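Local coordinates for urea carboxylase (Thermus thermophilus, PDB 3OEP), which is of unknown function but is a homologue of KipI and KipA, and may bind ATP and act as a hydrolase, at residues Thr120-Val129 against Val152-Leu162; Ile80-Leu89 against Trp168-Val176. One frame throughout, in Å; residues are numbered along the deposited sequence. Where two conformers were deposited one is given.

Contact 1: residues Thr120-Val129 against Val152-Leu162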
ATOM      1  N   THR A 120       1.502   9.281   0.638  1.00 19.95           N
ATOM      2  CA  THR A 120       1.276   8.471   1.835  1.00 19.07           C
ATOM      3  C   THR A 120      -0.143   8.844   2.260  1.00 17.22           C
ATOM      4  O   THR A 120      -0.655   9.870   1.812  1.00 16.92           O
ATOM      5  CB  THR A 120       2.289   8.783   2.958  1.00 20.56           C
ATOM      6  OG1 THR A 120       2.188  10.157   3.349  1.00 21.17           O
ATOM      7  CG2 THR A 120       3.716   8.505   2.496  1.00 21.59           C
ATOM      8  N   PRO A 121      -0.798   8.028   3.102  1.00 15.96           N
ATOM      9  CA  PRO A 121      -2.190   8.339   3.438  1.00 15.59           C
ATOM     10  C   PRO A 121      -2.423   9.802   3.855  1.00 15.66           C
ATOM     11  O   PRO A 121      -1.750  10.312   4.743  1.00 16.53           O
ATOM     12  CB  PRO A 121      -2.486   7.362   4.578  1.00 17.74           C
ATOM     13  CG  PRO A 121      -1.667   6.170   4.213  1.00 17.61           C
ATOM     14  CD  PRO A 121      -0.389   6.720   3.642  1.00 17.23           C
ATOM     15  N   GLY A 122      -3.347  10.473   3.169  1.00 15.09           N
ATOM     16  CA  GLY A 122      -3.717  11.850   3.502  1.00 15.26           C
ATOM     17  C   GLY A 122      -2.810  12.954   2.980  1.00 15.72           C
ATOM     18  O   GLY A 122      -3.110  14.131   3.182  1.00 16.45           O
ATOM     19  N   PHE A 123      -1.725  12.589   2.293  1.00 14.01           N
ATOM     20  CA  PHE A 123      -0.739  13.554   1.756  1.00 13.18           C
ATOM     21  C   PHE A 123      -1.322  14.296   0.552  1.00 13.81           C
ATOM     22  O   PHE A 123      -1.563  13.676  -0.482  1.00 13.89           O
ATOM     23  CB  PHE A 123       0.510  12.781   1.309  1.00 12.14           C
ATOM     24  CG  PHE A 123       1.750  13.629   1.087  1.00 16.54           C
ATOM     25  CD1 PHE A 123       1.717  14.796   0.339  1.00 24.61           C
ATOM     26  CD2 PHE A 123       2.972  13.203   1.584  1.00 24.48           C
ATOM     27  CE1 PHE A 123       2.875  15.547   0.133  1.00 25.85           C
ATOM     28  CE2 PHE A 123       4.128  13.946   1.377  1.00 25.64           C
ATOM     29  CZ  PHE A 123       4.076  15.123   0.657  1.00 20.86           C
ATOM     30  N   PRO A 124      -1.525  15.621   0.666  1.00 13.10           N
ATOM     31  CA  PRO A 124      -2.078  16.373  -0.458  1.00 12.34           C
ATOM     32  C   PRO A 124      -1.000  16.899  -1.384  1.00 13.67           C
ATOM     33  O   PRO A 124       0.017  17.414  -0.920  1.00 14.99           O
ATOM     34  CB  PRO A 124      -2.770  17.544   0.225  1.00 14.30           C
ATOM     35  CG  PRO A 124      -1.901  17.821   1.420  1.00 14.34           C
ATOM     36  CD  PRO A 124      -1.355  16.477   1.855  1.00 13.13           C
ATOM     37  N   PHE A 125      -1.222  16.753  -2.686  1.00 13.02           N
ATOM     38  CA  PHE A 125      -0.414  17.442  -3.679  1.00 13.44           C
ATOM     39  C   PHE A 125      -1.236  18.635  -4.138  1.00 11.84           C
ATOM     40  O   PHE A 125      -2.305  18.470  -4.723  1.00 12.14           O
ATOM     41  CB  PHE A 125      -0.072  16.532  -4.860  1.00 14.13           C
ATOM     42  CG  PHE A 125       1.023  15.514  -4.572  1.00 18.58           C
ATOM     43  CD1 PHE A 125       1.822  15.589  -3.430  1.00 25.11           C
ATOM     44  CD2 PHE A 125       1.278  14.505  -5.479  1.00 23.46           C
ATOM     45  CE1 PHE A 125       2.821  14.649  -3.195  1.00 23.25           C
ATOM     46  CE2 PHE A 125       2.273  13.571  -5.247  1.00 24.25           C
ATOM     47  CZ  PHE A 125       3.041  13.641  -4.112  1.00 23.76           C
ATOM     48  N   LEU A 126      -0.734  19.828  -3.829  1.00 11.39           N
ATOM     49  CA  LEU A 126      -1.427  21.086  -4.072  1.00 10.81           C
ATOM     50  C   LEU A 126      -0.734  21.901  -5.159  1.00 10.99           C
ATOM     51  O   LEU A 126       0.487  21.892  -5.258  1.00 13.22           O
ATOM     52  CB  LEU A 126      -1.428  21.902  -2.784  1.00 12.86           C
ATOM     53  CG  LEU A 126      -2.095  21.261  -1.570  1.00 14.80           C
ATOM     54  CD1 LEU A 126      -1.428  21.727  -0.277  1.00 23.92           C
ATOM     55  CD2 LEU A 126      -3.558  21.595  -1.567  1.00 20.15           C
ATOM     56  N   ALA A 127      -1.520  22.614  -5.960  1.00 11.41           N
ATOM     57  CA  ALA A 127      -0.978  23.521  -6.978  1.00 12.44           C
ATOM     58  C   ALA A 127      -1.945  24.697  -7.099  1.00 12.82           C
ATOM     59  O   ALA A 127      -3.108  24.545  -6.724  1.00 12.29           O
ATOM     60  CB  ALA A 127      -0.822  22.789  -8.325  1.00 12.66           C
ATOM     61  N   GLU A 128      -1.524  25.865  -7.603  1.00 13.69           N
ATOM     62  CA  GLU A 128      -0.188  26.150  -8.143  1.00 13.71           C
ATOM     63  C   GLU A 128       0.644  27.063  -7.247  1.00 12.97           C
ATOM     64  O   GLU A 128       0.191  28.140  -6.836  1.00 15.46           O
ATOM     65  CB  GLU A 128      -0.315  26.875  -9.492  1.00 16.61           C
ATOM     66  CG  GLU A 128      -1.010  26.089 -10.588  1.00 19.37           C
ATOM     67  CD  GLU A 128      -1.225  26.894 -11.870  1.00 29.44           C
ATOM     68  OE1 GLU A 128      -0.933  28.116 -11.906  1.00 26.39           O
ATOM     69  OE2 GLU A 128      -1.711  26.296 -12.849  1.00 31.98           O
ATOM     70  N   VAL A 129       1.887  26.662  -7.008  1.00 12.79           N
ATOM     71  CA  VAL A 129       2.886  27.534  -6.391  1.00 13.81           C
ATOM     72  C   VAL A 129       3.171  28.718  -7.325  1.00 13.92           C
ATOM     73  O   VAL A 129       3.292  28.551  -8.548  1.00 14.06           O
ATOM     74  CB  VAL A 129       4.196  26.742  -6.098  1.00 13.85           C
ATOM     75  CG1 VAL A 129       5.334  27.661  -5.664  1.00 11.80           C
ATOM     76  CG2 VAL A 129       3.950  25.680  -5.039  1.00 12.95           C
ATOM     77  N   VAL A 152       7.770  22.492  -0.740  1.00 12.02           N
ATOM     78  CA  VAL A 152       7.533  22.860  -2.134  1.00 12.34           C
ATOM     79  C   VAL A 152       8.520  22.189  -3.085  1.00 12.61           C
ATOM     80  O   VAL A 152       9.687  21.955  -2.755  1.00 13.40           O
ATOM     81  CB  VAL A 152       7.569  24.393  -2.369  1.00 12.47           C
ATOM     82  CG1 VAL A 152       6.469  25.093  -1.574  1.00 13.12           C
ATOM     83  CG2 VAL A 152       8.948  24.981  -2.024  1.00 12.35           C
ATOM     84  N   ALA A 153       8.031  21.891  -4.278  1.00 12.55           N
ATOM     85  CA  ALA A 153       8.876  21.436  -5.369  1.00 14.39           C
ATOM     86  C   ALA A 153       8.178  21.815  -6.660  1.00 14.26           C
ATOM     87  O   ALA A 153       7.052  21.382  -6.921  1.00 12.57           O
ATOM     88  CB  ALA A 153       9.110  19.944  -5.291  1.00 15.20           C
ATOM     89  N   GLY A 154       8.850  22.643  -7.451  1.00 14.73           N
ATOM     90  CA  GLY A 154       8.284  23.182  -8.676  1.00 15.88           C
ATOM     91  C   GLY A 154       6.949  23.862  -8.424  1.00 14.10           C
ATOM     92  O   GLY A 154       6.815  24.665  -7.504  1.00 15.07           O
ATOM     93  N   VAL A 155       5.953  23.514  -9.237  1.00 15.75           N
ATOM     94  CA  VAL A 155       4.617  24.118  -9.148  1.00 13.57           C
ATOM     95  C   VAL A 155       3.769  23.559  -7.992  1.00 13.73           C
ATOM     96  O   VAL A 155       2.639  24.008  -7.774  1.00 14.21           O
ATOM     97  CB  VAL A 155       3.861  23.945 -10.496  1.00 16.25           C
ATOM     98  CG1 VAL A 155       3.409  22.506 -10.678  1.00 14.87           C
ATOM     99  CG2 VAL A 155       2.680  24.916 -10.604  1.00 17.23           C
ATOM    100  N   GLN A 156       4.307  22.592  -7.250  1.00 12.81           N
ATOM    101  CA  GLN A 156       3.533  21.910  -6.214  1.00 13.06           C
ATOM    102  C   GLN A 156       3.976  22.229  -4.795  1.00 12.98           C
ATOM    103  O   GLN A 156       5.152  22.491  -4.532  1.00 13.49           O
ATOM    104  CB  GLN A 156       3.606  20.401  -6.412  1.00 15.09           C
ATOM    105  CG  GLN A 156       3.062  19.929  -7.739  1.00 16.78           C
ATOM    106  CD  GLN A 156       2.925  18.430  -7.774  1.00 23.21           C
ATOM    107  OE1 GLN A 156       1.848  17.903  -7.529  1.00 25.48           O
ATOM    108  NE2 GLN A 156       4.026  17.732  -8.036  1.00 25.06           N
ATOM    109  N   THR A 157       3.012  22.201  -3.881  1.00 12.78           N
ATOM    110  CA  THR A 157       3.306  22.239  -2.460  1.00 11.50           C
ATOM    111  C   THR A 157       2.562  21.075  -1.812  1.00 13.30           C
ATOM    112  O   THR A 157       1.584  20.563  -2.357  1.00 12.95           O
ATOM    113  CB  THR A 157       2.959  23.619  -1.825  1.00 13.64           C
ATOM    114  OG1 THR A 157       3.407  23.663  -0.460  1.00 12.72           O
ATOM    115  CG2 THR A 157       1.466  23.907  -1.879  1.00 13.82           C
ATOM    116  N   GLY A 158       3.052  20.627  -0.667  1.00 13.48           N
ATOM    117  CA  GLY A 158       2.470  19.472  -0.010  1.00 14.11           C
ATOM    118  C   GLY A 158       2.681  19.500   1.485  1.00 13.70           C
ATOM    119  O   GLY A 158       3.456  20.313   2.003  1.00 12.47           O
ATOM    120  N   ILE A 159       1.961  18.621   2.177  1.00 13.08           N
ATOM    121  CA  ILE A 159       2.066  18.496   3.626  1.00 12.44           C
ATOM    122  C   ILE A 159       2.303  17.026   3.949  1.00 13.98           C
ATOM    123  O   ILE A 159       1.473  16.186   3.625  1.00 12.69           O
ATOM    124  CB  ILE A 159       0.790  18.968   4.346  1.00 13.55           C
ATOM    125  CG1 ILE A 159       0.406  20.388   3.906  1.00 14.70           C
ATOM    126  CG2 ILE A 159       1.001  18.899   5.868  1.00 13.63           C
ATOM    127  CD1 ILE A 159      -0.974  20.821   4.331  1.00 16.35           C
ATOM    128  N   TYR A 160       3.448  16.721   4.552  1.00 13.89           N
ATOM    129  CA  TYR A 160       3.769  15.345   4.959  1.00 14.78           C
ATOM    130  C   TYR A 160       2.915  15.009   6.190  1.00 15.50           C
ATOM    131  O   TYR A 160       3.095  15.619   7.235  1.00 16.68           O
ATOM    132  CB  TYR A 160       5.265  15.215   5.286  1.00 15.69           C
ATOM    133  CG  TYR A 160       6.190  15.297   4.092  1.00 15.10           C
ATOM    134  CD1 TYR A 160       6.784  14.155   3.564  1.00 18.98           C
ATOM    135  CD2 TYR A 160       6.484  16.519   3.487  1.00 16.07           C
ATOM    136  CE1 TYR A 160       7.636  14.222   2.464  1.00 20.54           C
ATOM    137  CE2 TYR A 160       7.337  16.598   2.382  1.00 18.36           C
ATOM    138  CZ  TYR A 160       7.905  15.444   1.872  1.00 20.69           C
ATOM    139  OH  TYR A 160       8.750  15.508   0.785  1.00 20.86           O
ATOM    140  N   PRO A 161       1.977  14.045   6.082  1.00 14.60           N
ATOM    141  CA  PRO A 161       1.124  13.749   7.245  1.00 15.34           C
ATOM    142  C   PRO A 161       1.814  12.892   8.308  1.00 16.36           C
ATOM    143  O   PRO A 161       1.422  12.924   9.479  1.00 17.53           O
ATOM    144  CB  PRO A 161      -0.053  12.968   6.637  1.00 17.54           C
ATOM    145  CG  PRO A 161       0.095  13.097   5.151  1.00 20.36           C
ATOM    146  CD  PRO A 161       1.538  13.291   4.895  1.00 17.11           C
ATOM    147  N   LEU A 162       2.808  12.125   7.867  1.00 15.61           N
ATOM    148  CA  LEU A 162       3.534  11.159   8.677  1.00 19.69           C
ATOM    149  C   LEU A 162       5.015  11.291   8.331  1.00 18.61           C
ATOM    150  O   LEU A 162       5.350  11.738   7.224  1.00 18.24           O
ATOM    151  CB  LEU A 162       3.094   9.734   8.316  1.00 20.02           C
ATOM    152  CG  LEU A 162       1.615   9.354   8.474  1.00 27.94           C
ATOM    153  CD1 LEU A 162       1.086   8.637   7.235  1.00 30.32           C
ATOM    154  CD2 LEU A 162       1.411   8.499   9.700  1.00 27.19           C
TER
HETATM  155  O   HOH W   1       4.449  11.415   4.588  1.00 23.75           O
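L126 and T157 form the hydrogen-bonded pair of antiparallel strands 124-127 and 156-159. L126 N reaches T157 O at 2.8 Å, and T157 N reaches L126 O at 2.9 Å. Past the strand end, V129 N meets V155 O at 2.9 Å. That bond is almost straight at the hydrogen (178°), although the donor lies above the carbonyl plane. At the other end a water bridges T120 OG1 and L162 O. T157 OG1 turns to A151 O and H107 NE2, and its CG2 rests on L126 CB at 3.6 Å. The strands belong to a cyclophilin-like domain. Strand 156-159 is the second arm of a hairpin with strand 149-153, closed by a type II' turn from A153 to Q156. F123 CG is anti to the backbone N (chi1 -164°), and the ring lies over the backbone at I159 and Y160. I159 O sits 3.5 Å above the F123 ring plane, over its centre. The ring edge points into the face of Y160, a T-shaped pair with planes at 64°. P161 CD touches F123 CD2 at 3.6 Å. G158 leaves room for the ring, since a CB there would clash with F123 CE1. With an alanine at F123, the Y160 face would probably lose its aromatic mate and a gap would open beside P161. L126 also touches V195 and F197 of strand 194-199.

Contact 2: residues Ile80-Leu89 against Trp168-Val176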
ATOM      1  N   ILE A  80      -4.988  26.110   6.477  1.00 14.76           N
ATOM      2  CA  ILE A  80      -3.860  25.418   7.094  1.00 14.01           C
ATOM      3  C   ILE A  80      -2.952  26.441   7.775  1.00 13.19           C
ATOM      4  O   ILE A  80      -2.173  27.120   7.105  1.00 13.39           O
ATOM      5  CB  ILE A  80      -3.027  24.627   6.050  1.00 13.85           C
ATOM      6  CG1 ILE A  80      -3.897  23.635   5.268  1.00 15.68           C
ATOM      7  CG2 ILE A  80      -1.848  23.895   6.721  1.00 14.94           C
ATOM      8  CD1 ILE A  80      -4.543  22.564   6.112  1.00 17.32           C
ATOM      9  N   PRO A  81      -3.060  26.579   9.107  1.00 12.96           N
ATOM     10  CA  PRO A  81      -2.106  27.432   9.825  1.00 12.99           C
ATOM     11  C   PRO A  81      -0.721  26.814   9.747  1.00 13.81           C
ATOM     12  O   PRO A  81      -0.591  25.594   9.881  1.00 12.11           O
ATOM     13  CB  PRO A  81      -2.624  27.432  11.271  1.00 14.22           C
ATOM     14  CG  PRO A  81      -3.962  26.810  11.227  1.00 18.17           C
ATOM     15  CD  PRO A  81      -4.029  25.949  10.019  1.00 14.59           C
ATOM     16  N   VAL A  82       0.297  27.643   9.523  1.00 13.17           N
ATOM     17  CA  VAL A  82       1.664  27.165   9.292  0.50 12.74           C
ATOM     18  C   VAL A  82       2.685  28.007  10.044  1.00 13.36           C
ATOM     19  O   VAL A  82       2.617  29.240  10.017  1.00 14.47           O
ATOM     20  CB  VAL A  82       2.027  27.231   7.793  0.50 13.22           C
ATOM     21  CG1 VAL A  82       3.443  26.675   7.540  0.50  7.64           C
ATOM     22  CG2 VAL A  82       1.009  26.490   6.979  0.50 14.09           C
ATOM     23  N   ARG A  83       3.630  27.339  10.702  1.00 14.01           N
ATOM     24  CA  ARG A  83       4.792  27.999  11.284  1.00 14.71           C
ATOM     25  C   ARG A  83       5.922  27.863  10.264  1.00 15.05           C
ATOM     26  O   ARG A  83       6.316  26.745   9.922  1.00 13.94           O
ATOM     27  CB  ARG A  83       5.186  27.335  12.601  1.00 15.08           C
ATOM     28  CG  ARG A  83       6.234  28.108  13.386  1.00 17.02           C
ATOM     29  CD  ARG A  83       6.990  27.237  14.379  1.00 21.07           C
ATOM     30  NE  ARG A  83       6.107  26.446  15.234  1.00 18.33           N
ATOM     31  CZ  ARG A  83       6.084  25.115  15.316  1.00 19.69           C
ATOM     32  NH1 ARG A  83       6.901  24.346  14.593  1.00 19.58           N
ATOM     33  NH2 ARG A  83       5.219  24.535  16.141  1.00 18.04           N
ATOM     34  N   TYR A  84       6.434  28.989   9.764  1.00 15.92           N
ATOM     35  CA  TYR A  84       7.448  28.959   8.703  1.00 15.14           C
ATOM     36  C   TYR A  84       8.840  28.868   9.311  1.00 16.72           C
ATOM     37  O   TYR A  84       9.598  29.841   9.327  1.00 17.29           O
ATOM     38  CB  TYR A  84       7.302  30.163   7.764  1.00 15.52           C
ATOM     39  CG  TYR A  84       6.121  30.020   6.831  1.00 14.74           C
ATOM     40  CD1 TYR A  84       6.195  29.202   5.705  1.00 15.25           C
ATOM     41  CD2 TYR A  84       4.920  30.670   7.089  1.00 12.70           C
ATOM     42  CE1 TYR A  84       5.105  29.049   4.852  1.00 13.96           C
ATOM     43  CE2 TYR A  84       3.825  30.528   6.234  1.00 14.87           C
ATOM     44  CZ  TYR A  84       3.929  29.718   5.118  1.00 14.63           C
ATOM     45  OH  TYR A  84       2.862  29.565   4.274  1.00 14.55           O
ATOM     46  N   ASP A  85       9.143  27.670   9.809  1.00 15.67           N
ATOM     47  CA  ASP A  85      10.390  27.352  10.494  1.00 17.39           C
ATOM     48  C   ASP A  85      11.148  26.251   9.753  1.00 16.65           C
ATOM     49  O   ASP A  85      12.007  25.573  10.333  1.00 15.87           O
ATOM     50  CB  ASP A  85      10.094  26.908  11.936  1.00 18.22           C
ATOM     51  CG  ASP A  85       9.324  25.576  12.012  1.00 21.07           C
ATOM     52  OD1 ASP A  85       8.825  25.084  10.972  1.00 18.32           O
ATOM     53  OD2 ASP A  85       9.218  25.013  13.129  1.00 22.93           O
ATOM     54  N   GLY A  86      10.832  26.076   8.469  1.00 14.47           N
ATOM     55  CA  GLY A  86      11.372  24.978   7.691  1.00 15.11           C
ATOM     56  C   GLY A  86      12.882  25.030   7.565  1.00 15.97           C
ATOM     57  O   GLY A  86      13.469  26.108   7.409  1.00 16.51           O
ATOM     58  N   GLU A  87      13.503  23.854   7.623  1.00 16.89           N
ATOM     59  CA  GLU A  87      14.960  23.730   7.587  1.00 19.24           C
ATOM     60  C   GLU A  87      15.561  24.270   6.283  1.00 19.27           C
ATOM     61  O   GLU A  87      16.705  24.703   6.274  1.00 19.64           O
ATOM     62  CB  GLU A  87      15.362  22.260   7.780  1.00 20.75           C
ATOM     63  CG  GLU A  87      16.858  22.007   7.961  1.00 30.75           C
ATOM     64  CD  GLU A  87      17.182  20.537   8.195  1.00 39.55           C
ATOM     65  OE1 GLU A  87      16.438  19.865   8.939  1.00 47.52           O
ATOM     66  OE2 GLU A  87      18.185  20.049   7.629  1.00 47.56           O
ATOM     67  N   ASP A  88      14.787  24.247   5.198  1.00 18.36           N
ATOM     68  CA  ASP A  88      15.262  24.696   3.882  1.00 18.02           C
ATOM     69  C   ASP A  88      14.874  26.135   3.529  1.00 17.32           C
ATOM     70  O   ASP A  88      15.224  26.623   2.450  1.00 17.28           O
ATOM     71  CB  ASP A  88      14.730  23.764   2.791  1.00 18.14           C
ATOM     72  CG  ASP A  88      15.217  22.340   2.951  1.00 21.05           C
ATOM     73  OD1 ASP A  88      16.409  22.149   3.296  1.00 20.61           O
ATOM     74  OD2 ASP A  88      14.412  21.405   2.726  1.00 16.55           O
ATOM     75  N   LEU A  89      14.169  26.821   4.420  1.00 16.94           N
ATOM     76  CA  LEU A  89      13.651  28.149   4.099  1.00 18.52           C
ATOM     77  C   LEU A  89      14.771  29.122   3.690  1.00 19.72           C
ATOM     78  O   LEU A  89      14.653  29.800   2.658  1.00 19.75           O
ATOM     79  CB  LEU A  89      12.783  28.688   5.251  1.00 20.14           C
ATOM     80  CG  LEU A  89      12.038  30.006   5.056  1.00 25.66           C
ATOM     81  CD1 LEU A  89      11.146  29.950   3.845  1.00 26.79           C
ATOM     82  CD2 LEU A  89      11.216  30.324   6.305  1.00 26.69           C
ATOM     83  N   TRP A 168      11.453  17.109  -1.139  1.00 19.37           N
ATOM     84  CA  TRP A 168      10.859  18.435  -1.339  1.00 17.97           C
ATOM     85  C   TRP A 168      11.498  19.446  -0.386  1.00 17.95           C
ATOM     86  O   TRP A 168      12.118  19.073   0.615  1.00 17.73           O
ATOM     87  CB  TRP A 168       9.332  18.381  -1.195  1.00 18.46           C
ATOM     88  CG  TRP A 168       8.646  17.755  -2.383  1.00 19.04           C
ATOM     89  CD1 TRP A 168       9.207  16.922  -3.312  1.00 20.10           C
ATOM     90  CD2 TRP A 168       7.272  17.905  -2.763  1.00 16.66           C
ATOM     91  NE1 TRP A 168       8.275  16.551  -4.246  1.00 20.78           N
ATOM     92  CE2 TRP A 168       7.076  17.137  -3.933  1.00 19.28           C
ATOM     93  CE3 TRP A 168       6.187  18.612  -2.227  1.00 19.12           C
ATOM     94  CZ2 TRP A 168       5.841  17.055  -4.576  1.00 20.92           C
ATOM     95  CZ3 TRP A 168       4.957  18.529  -2.869  1.00 19.97           C
ATOM     96  CH2 TRP A 168       4.796  17.757  -4.033  1.00 21.67           C
ATOM     97  N   ASN A 169      11.382  20.724  -0.739  1.00 15.73           N
ATOM     98  CA  ASN A 169      12.032  21.798   0.002  1.00 15.13           C
ATOM     99  C   ASN A 169      11.151  22.216   1.176  1.00 14.04           C
ATOM    100  O   ASN A 169      10.032  22.692   0.977  1.00 14.02           O
ATOM    101  CB  ASN A 169      12.289  22.987  -0.921  1.00 14.93           C
ATOM    102  CG  ASN A 169      13.181  22.632  -2.097  1.00 17.58           C
ATOM    103  OD1 ASN A 169      14.391  22.462  -1.937  1.00 18.96           O
ATOM    104  ND2 ASN A 169      12.588  22.520  -3.292  1.00 17.04           N
ATOM    105  N   LEU A 170      11.659  22.029   2.391  1.00 14.42           N
ATOM    106  CA  LEU A 170      10.859  22.196   3.609  1.00 13.65           C
ATOM    107  C   LEU A 170      10.808  23.656   4.055  1.00 12.60           C
ATOM    108  O   LEU A 170      11.832  24.238   4.430  1.00 13.53           O
ATOM    109  CB  LEU A 170      11.416  21.329   4.741  1.00 13.64           C
ATOM    110  CG  LEU A 170      11.677  19.858   4.424  1.00 14.45           C
ATOM    111  CD1 LEU A 170      12.114  19.126   5.704  1.00 16.32           C
ATOM    112  CD2 LEU A 170      10.461  19.184   3.801  1.00 14.86           C
ATOM    113  N   LEU A 171       9.611  24.233   4.005  1.00 12.02           N
ATOM    114  CA  LEU A 171       9.393  25.640   4.337  1.00 11.78           C
ATOM    115  C   LEU A 171       8.834  25.861   5.742  1.00 13.64           C
ATOM    116  O   LEU A 171       9.039  26.922   6.329  1.00 13.57           O
ATOM    117  CB  LEU A 171       8.421  26.275   3.342  1.00 12.40           C
ATOM    118  CG  LEU A 171       8.800  26.247   1.870  1.00 13.42           C
ATOM    119  CD1 LEU A 171       7.872  27.163   1.085  1.00 18.19           C
ATOM    120  CD2 LEU A 171      10.267  26.655   1.693  1.00 15.29           C
ATOM    121  N   GLY A 172       8.113  24.884   6.273  1.00 13.00           N
ATOM    122  CA  GLY A 172       7.516  25.049   7.583  1.00 13.05           C
ATOM    123  C   GLY A 172       6.824  23.822   8.118  1.00 13.12           C
ATOM    124  O   GLY A 172       7.040  22.702   7.637  1.00 12.89           O
ATOM    125  N   THR A 173       5.991  24.057   9.127  1.00 12.38           N
ATOM    126  CA  THR A 173       5.312  23.014   9.876  1.00 14.15           C
ATOM    127  C   THR A 173       3.824  23.339   9.951  1.00 13.82           C
ATOM    128  O   THR A 173       3.448  24.415  10.405  1.00 13.89           O
ATOM    129  CB  THR A 173       5.853  22.951  11.314  1.00 14.99           C
ATOM    130  OG1 THR A 173       7.273  22.756  11.290  1.00 17.18           O
ATOM    131  CG2 THR A 173       5.188  21.822  12.098  1.00 16.43           C
ATOM    132  N   SER A 174       2.977  22.409   9.524  1.00 12.16           N
ATOM    133  CA  SER A 174       1.534  22.592   9.643  1.00 12.62           C
ATOM    134  C   SER A 174       1.135  22.484  11.110  1.00 13.58           C
ATOM    135  O   SER A 174       1.615  21.603  11.825  1.00 13.53           O
ATOM    136  CB  SER A 174       0.782  21.546   8.823  1.00 13.76           C
ATOM    137  OG  SER A 174      -0.623  21.656   9.010  1.00 14.86           O
ATOM    138  N   LEU A 175       0.261  23.386  11.553  1.00 12.46           N
ATOM    139  CA  LEU A 175      -0.186  23.397  12.943  1.00 12.16           C
ATOM    140  C   LEU A 175      -1.501  22.626  13.117  1.00 12.46           C
ATOM    141  O   LEU A 175      -2.092  22.615  14.209  1.00 13.28           O
ATOM    142  CB  LEU A 175      -0.278  24.830  13.465  1.00 12.99           C
ATOM    143  CG  LEU A 175       1.035  25.607  13.318  1.00 13.05           C
ATOM    144  CD1 LEU A 175       0.898  27.000  13.921  1.00 14.64           C
ATOM    145  CD2 LEU A 175       2.209  24.855  13.948  1.00 13.90           C
ATOM    146  N   VAL A 176      -1.937  21.987  12.031  1.00 11.99           N
ATOM    147  CA  VAL A 176      -3.031  21.019  12.064  0.50 13.01           C
ATOM    148  C   VAL A 176      -2.555  19.710  11.433  1.00 13.13           C
ATOM    149  O   VAL A 176      -1.772  19.716  10.477  1.00 13.45           O
ATOM    150  CB  VAL A 176      -4.291  21.530  11.325  0.50 13.23           C
ATOM    151  CG1 VAL A 176      -4.896  22.722  12.061  0.50 12.23           C
ATOM    152  CG2 VAL A 176      -3.972  21.896   9.877  0.50 13.95           C
TER
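R83 and T173 run alongside each other on one face of the sheet. They sit on neighbouring antiparallel strands 77-83 and 169-174 of the cyclophilin-like domain. They are a hydrogen-bonded pair: R83 N binds T173 O and T173 N binds R83 O. D85 completes the group. Its CG sits between the backbone N and the carbonyl carbon (chi1 66°), which brings the carboxylate within range of both side chains. T173 OG1 donates to the syn lone pair of D85 OD1 at 2.8 Å. R83 NH1 forms a salt bridge with D85 OD2 at 2.8 Å; the oxygen lies close to the guanidinium plane, while the nitrogen comes from above the carboxylate plane. L175 CD2 covers one face of the guanidinium, 3.7 Å from R83 NH2. R83 NH2 is also bound by G202 O and T204 OG1.

D88 reaches across to L170. L170 N donates to the anti lone pair of D88 OD2 at 2.8 Å, nearly straight (175°). D88 N returns a bond to L170 O at 3.1 Å, in the carbonyl plane. Between these two sites the chain segments come very close, and both G86 and G172 would clash if they had a CB. L171 and G172 form a classic beta bulge against strand 149-153. L171 O lies at the edge of the Y84 ring, whose OH binds H107. L89 CD1 meets L171 CD2 crosswise at 4.0 Å, as does V176 CG1 with P81 CD at 3.9 Å.

Each carboxylate has more than one partner. D85 takes both a hydroxyl and an arginine, which probably holds its carboxylate from turning. D88 also pairs with R142 and K138, so its carboxylate is probably kept ionised while it holds the L170 amide.

Contacts 1 and 2 belong to one sheet of the cyclophilin-like domain, with centres 12 Å apart. Strands 149-153 and 169-174 are neighbours in it, and V152 N lies 2.8 Å from N169 O, a probable hydrogen bond. W168 of contact 2 reaches contact 1. Its CB is 3.5 Å from Y160 OH, its CD1 is 3.6 Å from A153 CB, and its ring meets that of F125. H107 gives a second tie, binding T157 OG1 of contact 1 and Y84 OH of contact 2. Y160 OH is hydrogen-bonded to a bound glycerol, and glycerol also comes within about 3 Å (nearest atoms) of the W168 side chain. It is probably from the crystallisation liquor. It may mark a pocket, but no active site is established here.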